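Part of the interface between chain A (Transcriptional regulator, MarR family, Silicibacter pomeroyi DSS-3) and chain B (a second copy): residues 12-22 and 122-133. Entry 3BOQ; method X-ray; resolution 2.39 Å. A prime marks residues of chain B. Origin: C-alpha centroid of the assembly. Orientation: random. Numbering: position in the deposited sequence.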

ATOM      1  N   ASP A  12     -20.946  -6.709 -12.804  1.00 69.03           N
ATOM      2  CA  ASP A  12     -20.374  -5.404 -13.142  1.00 68.82           C
ATOM      3  C   ASP A  12     -19.733  -4.708 -11.942  1.00 67.62           C
ATOM      4  O   ASP A  12     -18.610  -4.221 -12.051  1.00 67.88           O
ATOM      5  CB  ASP A  12     -21.478  -4.515 -13.696  1.00 69.59           C
ATOM      6  CG  ASP A  12     -21.175  -4.019 -15.066  1.00 73.02           C
ATOM      7  OD1 ASP A  12     -20.175  -3.283 -15.200  1.00 79.80           O
ATOM      8  OD2 ASP A  12     -21.925  -4.362 -16.013  1.00 74.12           O
ATOM      9  N   ARG A  13     -20.461  -4.640 -10.818  1.00 65.94           N
ATOM     10  CA  ARG A  13     -19.968  -4.028  -9.579  1.00 64.73           C
ATOM     11  C   ARG A  13     -18.701  -4.736  -9.075  1.00 64.67           C
ATOM     12  O   ARG A  13     -17.759  -4.080  -8.636  1.00 64.25           O
ATOM     13  CB  ARG A  13     -21.048  -4.055  -8.481  1.00 63.81           C
ATOM     14  CG  ARG A  13     -20.560  -3.562  -7.110  1.00 64.29           C
ATOM     15  CD  ARG A  13     -21.638  -2.945  -6.251  1.00 62.42           C
ATOM     16  NE  ARG A  13     -21.068  -2.612  -4.959  1.00 63.31           N
ATOM     17  CZ  ARG A  13     -20.693  -1.394  -4.553  1.00 61.58           C
ATOM     18  NH1 ARG A  13     -20.878  -0.314  -5.321  1.00 58.31           N
ATOM     19  NH2 ARG A  13     -20.154  -1.254  -3.344  1.00 59.04           N
ATOM     20  N   GLN A  14     -18.683  -6.072  -9.137  1.00 64.22           N
ATOM     21  CA  GLN A  14     -17.511  -6.849  -8.712  1.00 64.87           C
ATOM     22  C   GLN A  14     -16.294  -6.559  -9.581  1.00 64.96           C
ATOM     23  O   GLN A  14     -15.217  -6.376  -9.054  1.00 65.76           O
ATOM     24  CB  GLN A  14     -17.806  -8.355  -8.626  1.00 63.82           C
ATOM     25  CG  GLN A  14     -19.197  -8.575  -8.226  1.00 66.05           C
ATOM     26  CD  GLN A  14     -19.528 -10.011  -7.810  1.00 70.06           C
ATOM     27  OE1 GLN A  14     -19.851 -10.871  -8.643  1.00 62.56           O
ATOM     28  NE2 GLN A  14     -19.473 -10.257  -6.494  1.00 71.46           N
ATOM     29  N   GLN A  15     -16.470  -6.484 -10.893  1.00 65.60           N
ATOM     30  CA  GLN A  15     -15.406  -6.049 -11.789  1.00 67.20           C
ATOM     31  C   GLN A  15     -14.910  -4.641 -11.457  1.00 67.27           C
ATOM     32  O   GLN A  15     -13.722  -4.419 -11.376  1.00 67.38           O
ATOM     33  CB  GLN A  15     -15.844  -6.164 -13.253  1.00 66.94           C
ATOM     34  CG  GLN A  15     -16.061  -7.597 -13.693  1.00 68.00           C
ATOM     35  CD  GLN A  15     -16.525  -7.737 -15.153  1.00 69.90           C
ATOM     36  OE1 GLN A  15     -17.706  -7.992 -15.429  1.00 71.77           O
ATOM     37  NE2 GLN A  15     -15.591  -7.591 -16.086  1.00 72.66           N
ATOM     38  N   ASN A  16     -15.807  -3.695 -11.218  1.00 68.37           N
ATOM     39  CA  ASN A  16     -15.375  -2.346 -10.840  1.00 69.49           C
ATOM     40  C   ASN A  16     -14.560  -2.312  -9.541  1.00 69.69           C
ATOM     41  O   ASN A  16     -13.699  -1.448  -9.398  1.00 69.81           O
ATOM     42  CB  ASN A  16     -16.558  -1.371 -10.701  1.00 69.57           C
ATOM     43  CG  ASN A  16     -17.373  -1.249 -11.973  1.00 71.93           C
ATOM     44  OD1 ASN A  16     -16.858  -1.411 -13.080  1.00 74.61           O
ATOM     45  ND2 ASN A  16     -18.660  -0.948 -11.819  1.00 72.62           N
ATOM     46  N   GLN A  17     -14.848  -3.215  -8.596  1.00 69.36           N
ATOM     47  CA  GLN A  17     -14.145  -3.232  -7.293  1.00 68.70           C
ATOM     48  C   GLN A  17     -12.755  -3.804  -7.491  1.00 68.69           C
ATOM     49  O   GLN A  17     -11.784  -3.274  -6.955  1.00 68.47           O
ATOM     50  CB  GLN A  17     -14.903  -4.067  -6.252  1.00 68.51           C
ATOM     51  CG  GLN A  17     -16.252  -3.448  -5.853  1.00 69.40           C
ATOM     52  CD  GLN A  17     -17.087  -4.299  -4.925  1.00 68.72           C
ATOM     53  OE1 GLN A  17     -16.868  -5.500  -4.793  1.00 70.95           O
ATOM     54  NE2 GLN A  17     -18.055  -3.671  -4.263  1.00 69.01           N
ATOM     55  N   THR A  18     -12.673  -4.906  -8.236  1.00 68.23           N
ATOM     56  CA  THR A  18     -11.386  -5.487  -8.627  1.00 68.82           C
ATOM     57  C   THR A  18     -10.530  -4.486  -9.405  1.00 69.03           C
ATOM     58  O   THR A  18      -9.353  -4.380  -9.169  1.00 69.91           O
ATOM     59  CB  THR A  18     -11.591  -6.752  -9.519  1.00 68.12           C
ATOM     60  OG1 THR A  18     -12.113  -7.792  -8.716  1.00 69.23           O
ATOM     61  CG2 THR A  18     -10.273  -7.253 -10.158  1.00 67.65           C
ATOM     62  N   ARG A  19     -11.131  -3.801 -10.365  1.00 68.92           N
ATOM     63  CA  ARG A  19     -10.429  -2.844 -11.185  1.00 70.22           C
ATOM     64  C   ARG A  19      -9.886  -1.699 -10.306  1.00 68.92           C
ATOM     65  O   ARG A  19      -8.764  -1.244 -10.482  1.00 69.45           O
ATOM     66  CB  ARG A  19     -11.408  -2.336 -12.238  1.00 70.30           C
ATOM     67  CG  ARG A  19     -10.849  -1.797 -13.522  1.00 73.07           C
ATOM     68  CD  ARG A  19     -12.025  -1.488 -14.487  1.00 73.05           C
ATOM     69  NE  ARG A  19     -12.352  -2.641 -15.335  1.00 78.69           N
ATOM     70  CZ  ARG A  19     -13.545  -3.240 -15.434  1.00 79.56           C
ATOM     71  NH1 ARG A  19     -14.608  -2.812 -14.738  1.00 78.94           N
ATOM     72  NH2 ARG A  19     -13.678  -4.280 -16.254  1.00 78.87           N
ATOM     73  N   LEU A  20     -10.681  -1.255  -9.343  1.00 67.94           N
ATOM     74  CA  LEU A  20     -10.315  -0.143  -8.483  1.00 66.74           C
ATOM     75  C   LEU A  20      -9.162  -0.547  -7.593  1.00 66.93           C
ATOM     76  O   LEU A  20      -8.145   0.128  -7.520  1.00 68.51           O
ATOM     77  CB  LEU A  20     -11.510   0.261  -7.619  1.00 66.46           C
ATOM     78  CG  LEU A  20     -11.153   1.245  -6.496  1.00 66.29           C
ATOM     79  CD1 LEU A  20     -10.684   2.572  -7.100  1.00 60.69           C
ATOM     80  CD2 LEU A  20     -12.315   1.427  -5.493  1.00 66.18           C
ATOM     81  N   TRP A  21      -9.297  -1.693  -6.961  1.00 66.80           N
ATOM     82  CA  TRP A  21      -8.288  -2.183  -6.060  1.00 66.69           C
ATOM     83  C   TRP A  21      -6.945  -2.490  -6.759  1.00 66.63           C
ATOM     84  O   TRP A  21      -5.900  -2.102  -6.256  1.00 65.96           O
ATOM     85  CB  TRP A  21      -8.851  -3.377  -5.334  1.00 65.91           C
ATOM     86  CG  TRP A  21      -7.937  -4.041  -4.369  1.00 66.58           C
ATOM     87  CD1 TRP A  21      -7.682  -5.365  -4.318  1.00 63.60           C
ATOM     88  CD2 TRP A  21      -7.183  -3.434  -3.295  1.00 65.22           C
ATOM     89  NE1 TRP A  21      -6.822  -5.631  -3.292  1.00 64.74           N
ATOM     90  CE2 TRP A  21      -6.494  -4.470  -2.649  1.00 64.19           C
ATOM     91  CE3 TRP A  21      -7.035  -2.121  -2.820  1.00 67.71           C
ATOM     92  CZ2 TRP A  21      -5.654  -4.253  -1.547  1.00 64.66           C
ATOM     93  CZ3 TRP A  21      -6.187  -1.896  -1.730  1.00 65.96           C
ATOM     94  CH2 TRP A  21      -5.505  -2.961  -1.110  1.00 65.03           C
ATOM     95  N   LEU A  22      -6.967  -3.165  -7.912  1.00 65.68           N
ATOM     96  CA  LEU A  22      -5.729  -3.348  -8.671  1.00 65.25           C
ATOM     97  C   LEU A  22      -5.079  -2.019  -9.078  1.00 65.54           C
ATOM     98  O   LEU A  22      -3.859  -1.913  -9.043  1.00 65.55           O
ATOM     99  CB  LEU A  22      -5.952  -4.213  -9.889  1.00 64.75           C
ATOM    100  CG  LEU A  22      -6.382  -5.655  -9.554  1.00 66.13           C
ATOM    101  CD1 LEU A  22      -6.669  -6.486 -10.816  1.00 61.45           C
ATOM    102  CD2 LEU A  22      -5.316  -6.304  -8.697  1.00 66.33           C
TER
ATOM    103  N   ALA B 122     -13.554 -15.901  -1.087  1.00 69.12           N
ATOM    104  CA  ALA B 122     -13.463 -15.189   0.199  1.00 68.42           C
ATOM    105  C   ALA B 122     -12.956 -13.756   0.052  1.00 67.89           C
ATOM    106  O   ALA B 122     -13.483 -12.842   0.676  1.00 67.83           O
ATOM    107  CB  ALA B 122     -12.569 -15.962   1.178  1.00 67.49           C
ATOM    108  N   HIS B 123     -11.927 -13.596  -0.771  1.00 67.42           N
ATOM    109  CA  HIS B 123     -11.267 -12.315  -1.036  1.00 67.49           C
ATOM    110  C   HIS B 123     -12.247 -11.279  -1.649  1.00 67.76           C
ATOM    111  O   HIS B 123     -12.280 -10.123  -1.210  1.00 67.34           O
ATOM    112  CB  HIS B 123     -10.096 -12.556  -2.000  1.00 66.48           C
ATOM    113  CG  HIS B 123      -9.482 -11.306  -2.536  1.00 66.31           C
ATOM    114  ND1 HIS B 123     -10.033 -10.600  -3.582  1.00 67.57           N
ATOM    115  CD2 HIS B 123      -8.350 -10.648  -2.191  1.00 62.27           C
ATOM    116  CE1 HIS B 123      -9.272  -9.555  -3.850  1.00 65.13           C
ATOM    117  NE2 HIS B 123      -8.248  -9.562  -3.017  1.00 63.59           N
ATOM    118  N   ASN B 124     -12.996 -11.709  -2.674  1.00 66.73           N
ATOM    119  CA  ASN B 124     -13.963 -10.876  -3.359  1.00 66.54           C
ATOM    120  C   ASN B 124     -15.205 -10.595  -2.523  1.00 67.08           C
ATOM    121  O   ASN B 124     -15.807  -9.530  -2.653  1.00 68.73           O
ATOM    122  CB  ASN B 124     -14.369 -11.507  -4.700  1.00 66.77           C
ATOM    123  CG  ASN B 124     -13.196 -11.595  -5.693  1.00 66.59           C
ATOM    124  OD1 ASN B 124     -12.145 -10.994  -5.487  1.00 68.64           O
ATOM    125  ND2 ASN B 124     -13.381 -12.347  -6.759  1.00 61.67           N
ATOM    126  N   ARG B 125     -15.620 -11.546  -1.686  1.00 66.42           N
ATOM    127  CA  ARG B 125     -16.636 -11.261  -0.689  1.00 65.30           C
ATOM    128  C   ARG B 125     -16.133 -10.215   0.358  1.00 64.70           C
ATOM    129  O   ARG B 125     -16.842  -9.267   0.674  1.00 64.11           O
ATOM    130  CB  ARG B 125     -17.154 -12.564  -0.020  1.00 65.20           C
ATOM    131  CG  ARG B 125     -18.191 -12.287   1.080  1.00 65.37           C
ATOM    132  CD  ARG B 125     -18.807 -13.519   1.751  1.00 65.32           C
ATOM    133  NE  ARG B 125     -17.972 -14.707   1.652  1.00 68.71           N
ATOM    134  CZ  ARG B 125     -16.905 -14.964   2.413  1.00 70.62           C
ATOM    135  NH1 ARG B 125     -16.513 -14.104   3.353  1.00 69.69           N
ATOM    136  NH2 ARG B 125     -16.217 -16.082   2.218  1.00 68.37           N
ATOM    137  N   ILE B 126     -14.919 -10.385   0.883  1.00 63.63           N
ATOM    138  CA  ILE B 126     -14.421  -9.472   1.928  1.00 62.92           C
ATOM    139  C   ILE B 126     -14.304  -8.045   1.383  1.00 63.05           C
ATOM    140  O   ILE B 126     -14.741  -7.076   2.031  1.00 62.98           O
ATOM    141  CB  ILE B 126     -13.077  -9.967   2.571  1.00 63.02           C
ATOM    142  CG1 ILE B 126     -13.296 -11.270   3.370  1.00 61.58           C
ATOM    143  CG2 ILE B 126     -12.505  -8.936   3.518  1.00 61.72           C
ATOM    144  CD1 ILE B 126     -12.079 -12.190   3.356  1.00 58.21           C
ATOM    145  N   LEU B 127     -13.736  -7.930   0.186  1.00 62.54           N
ATOM    146  CA  LEU B 127     -13.570  -6.649  -0.474  1.00 62.62           C
ATOM    147  C   LEU B 127     -14.926  -5.943  -0.711  1.00 62.97           C
ATOM    148  O   LEU B 127     -15.091  -4.742  -0.350  1.00 62.77           O
ATOM    149  CB  LEU B 127     -12.747  -6.811  -1.771  1.00 62.34           C
ATOM    150  CG  LEU B 127     -12.316  -5.567  -2.558  1.00 61.70           C
ATOM    151  CD1 LEU B 127     -11.348  -4.658  -1.776  1.00 57.20           C
ATOM    152  CD2 LEU B 127     -11.684  -6.022  -3.874  1.00 61.78           C
ATOM    153  N   ALA B 128     -15.879  -6.693  -1.280  1.00 62.93           N
ATOM    154  CA  ALA B 128     -17.289  -6.239  -1.454  1.00 63.75           C
ATOM    155  C   ALA B 128     -17.894  -5.750  -0.139  1.00 64.15           C
ATOM    156  O   ALA B 128     -18.446  -4.644  -0.068  1.00 65.40           O
ATOM    157  CB  ALA B 128     -18.158  -7.331  -2.062  1.00 63.28           C
ATOM    158  N   GLU B 129     -17.721  -6.537   0.917  1.00 64.43           N
ATOM    159  CA  GLU B 129     -18.138  -6.135   2.256  1.00 65.05           C
ATOM    160  C   GLU B 129     -17.434  -4.870   2.755  1.00 64.53           C
ATOM    161  O   GLU B 129     -18.082  -3.979   3.304  1.00 65.16           O
ATOM    162  CB  GLU B 129     -18.096  -7.341   3.216  1.00 65.20           C
ATOM    163  CG  GLU B 129     -19.114  -8.506   2.724  1.00 66.39           C
ATOM    164  CD  GLU B 129     -19.139  -9.796   3.578  1.00 68.73           C
ATOM    165  OE1 GLU B 129     -18.066 -10.289   4.078  1.00 75.79           O
ATOM    166  OE2 GLU B 129     -20.248 -10.362   3.726  1.00 70.61           O
ATOM    167  N   LEU B 130     -16.130  -4.723   2.500  1.00 64.05           N
ATOM    168  CA  LEU B 130     -15.413  -3.513   2.944  1.00 62.63           C
ATOM    169  C   LEU B 130     -15.898  -2.253   2.221  1.00 62.01           C
ATOM    170  O   LEU B 130     -15.869  -1.167   2.777  1.00 61.56           O
ATOM    171  CB  LEU B 130     -13.912  -3.675   2.744  1.00 62.69           C
ATOM    172  CG  LEU B 130     -13.186  -4.647   3.690  1.00 64.77           C
ATOM    173  CD1 LEU B 130     -11.737  -4.945   3.231  1.00 62.86           C
ATOM    174  CD2 LEU B 130     -13.225  -4.170   5.155  1.00 63.73           C
ATOM    175  N   LEU B 131     -16.343  -2.433   0.974  1.00 61.25           N
ATOM    176  CA  LEU B 131     -16.718  -1.352   0.082  1.00 60.37           C
ATOM    177  C   LEU B 131     -18.215  -1.201  -0.066  1.00 60.12           C
ATOM    178  O   LEU B 131     -18.678  -0.624  -1.039  1.00 61.07           O
ATOM    179  CB  LEU B 131     -16.116  -1.597  -1.302  1.00 60.09           C
ATOM    180  CG  LEU B 131     -14.601  -1.549  -1.471  1.00 61.44           C
ATOM    181  CD1 LEU B 131     -14.275  -1.863  -2.926  1.00 62.17           C
ATOM    182  CD2 LEU B 131     -14.004  -0.161  -1.037  1.00 60.90           C
ATOM    183  N   ARG B 132     -18.968  -1.669   0.925  1.00 59.62           N
ATOM    184  CA  ARG B 132     -20.387  -1.966   0.751  1.00 57.87           C
ATOM    185  C   ARG B 132     -21.246  -0.725   0.639  1.00 57.48           C
ATOM    186  O   ARG B 132     -22.405  -0.805   0.149  1.00 56.71           O
ATOM    187  CB  ARG B 132     -20.891  -2.865   1.871  1.00 57.00           C
ATOM    188  CG  ARG B 132     -20.915  -2.182   3.220  1.00 57.33           C
ATOM    189  CD  ARG B 132     -21.239  -3.139   4.304  1.00 55.83           C
ATOM    190  NE  ARG B 132     -21.184  -2.506   5.614  1.00 57.79           N
ATOM    191  CZ  ARG B 132     -20.097  -2.455   6.392  1.00 57.47           C
ATOM    192  NH1 ARG B 132     -18.943  -2.969   5.982  1.00 52.26           N
ATOM    193  NH2 ARG B 132     -20.174  -1.883   7.596  1.00 56.04           N
ATOM    194  N   ALA B 133     -20.682   0.405   1.083  1.00 56.04           N
ATOM    195  CA  ALA B 133     -21.398   1.679   1.095  1.00 55.52           C
ATOM    196  C   ALA B 133     -20.879   2.522  -0.038  1.00 54.91           C
ATOM    197  O   ALA B 133     -21.371   3.617  -0.314  1.00 55.46           O
ATOM    198  CB  ALA B 133     -21.223   2.392   2.435  1.00 54.09           C
TER
HETATM  199  O   HOH W   1     -19.926  -4.112  -2.495  1.00 50.05           O
HETATM  200  O   HOH W   2     -15.093  -7.306  -4.756  1.00 55.30           O

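The most unusual feature of this contact is that the bonds whose geometry is clear all pass through water, and that one side-chain amide, that of Gln17, is engaged at both ends in this way. Water 1 accepts from Gln17 NE2 at 2.6 Å and donates to Ala128′ O at 2.9 Å. Water 2 donates to Gln17 OE1 at 2.5 Å and to Asn124′ O at 3.1 Å. The two acceptors on chain B are carbonyls one helical turn apart. Asn124′ O already receives the backbone N-H of Ala128′ (N to O 3.2 Å), so water 2 adds a second donor to a carbonyl that is part of the helical ladder.

The frame for this arrangement is a nearly perpendicular crossing. Residues 12-22 are helical throughout, and 122′-130′ form the end of a helix begun earlier in the chain; their axes cross at 88° and approach to 10.4 Å. Such a crossing keeps the close contact short, and the two stretches together bury 440 Å². The nearest CA pair is Gln17 CA to Ala128′ CA, at 7.3 Å. Gln17 points toward chain B with an m, t side chain, and its OE1 comes to 3.4 Å from Ala128′ CA and 3.5 Å from Ala128′ CB. A methyl group is all the side chain that Ala128′ places beside the amide.

Apolar contacts lie beside the amide site and continue toward Trp21. Gln17 CG lies 3.9 Å from Leu131′ CD1, so the aliphatic part of the glutamine packs against a leucine while its polar end meets the waters. One turn along the first helix, Trp21 points toward the partner and has its CD1 4.1 Å from Leu127′ CD2, with Leu127′ CD1 over one face of the indole. This is a dispersion contact between an aromatic surface and a branched aliphatic chain. Leu127′ CD2 also reaches 4.1 Å from Gln17 O, linking the tryptophan and glutamine sites. Trp21 NE1 is 4.2 Å from His123′ NE2, a distance that indicates proximity rather than direct bonding; the indole nitrogen lies at the edge of the imidazole. Through its other nitrogen, the imidazole is held by a bond from His123′ ND1 to Asn124′ OD1 (2.9 Å, 159°).

At the other end of the contact, the CA-to-CB bond of Arg13 points sideways to chain B, but its extended t, t, t chain brings the guanidinium to chain B. Arg13 NH2 gives a hydrogen bond to water 1 at 3.0 Å, joining the network of Gln17 and Ala128′. The same NH2 lies 2.8 Å from Leu131′ O, which sits at the edge of the guanidinium, near its plane. That carbonyl belongs to the first residue after the helix to leave helical phi/psi (-104/24). Close by, the turn is tied back to the helix by Arg132′ NH1, which donates to Glu129′ O at 3.0 Å with an angle of 159°, while the Arg132′ CA-to-CB bond points away from chain A.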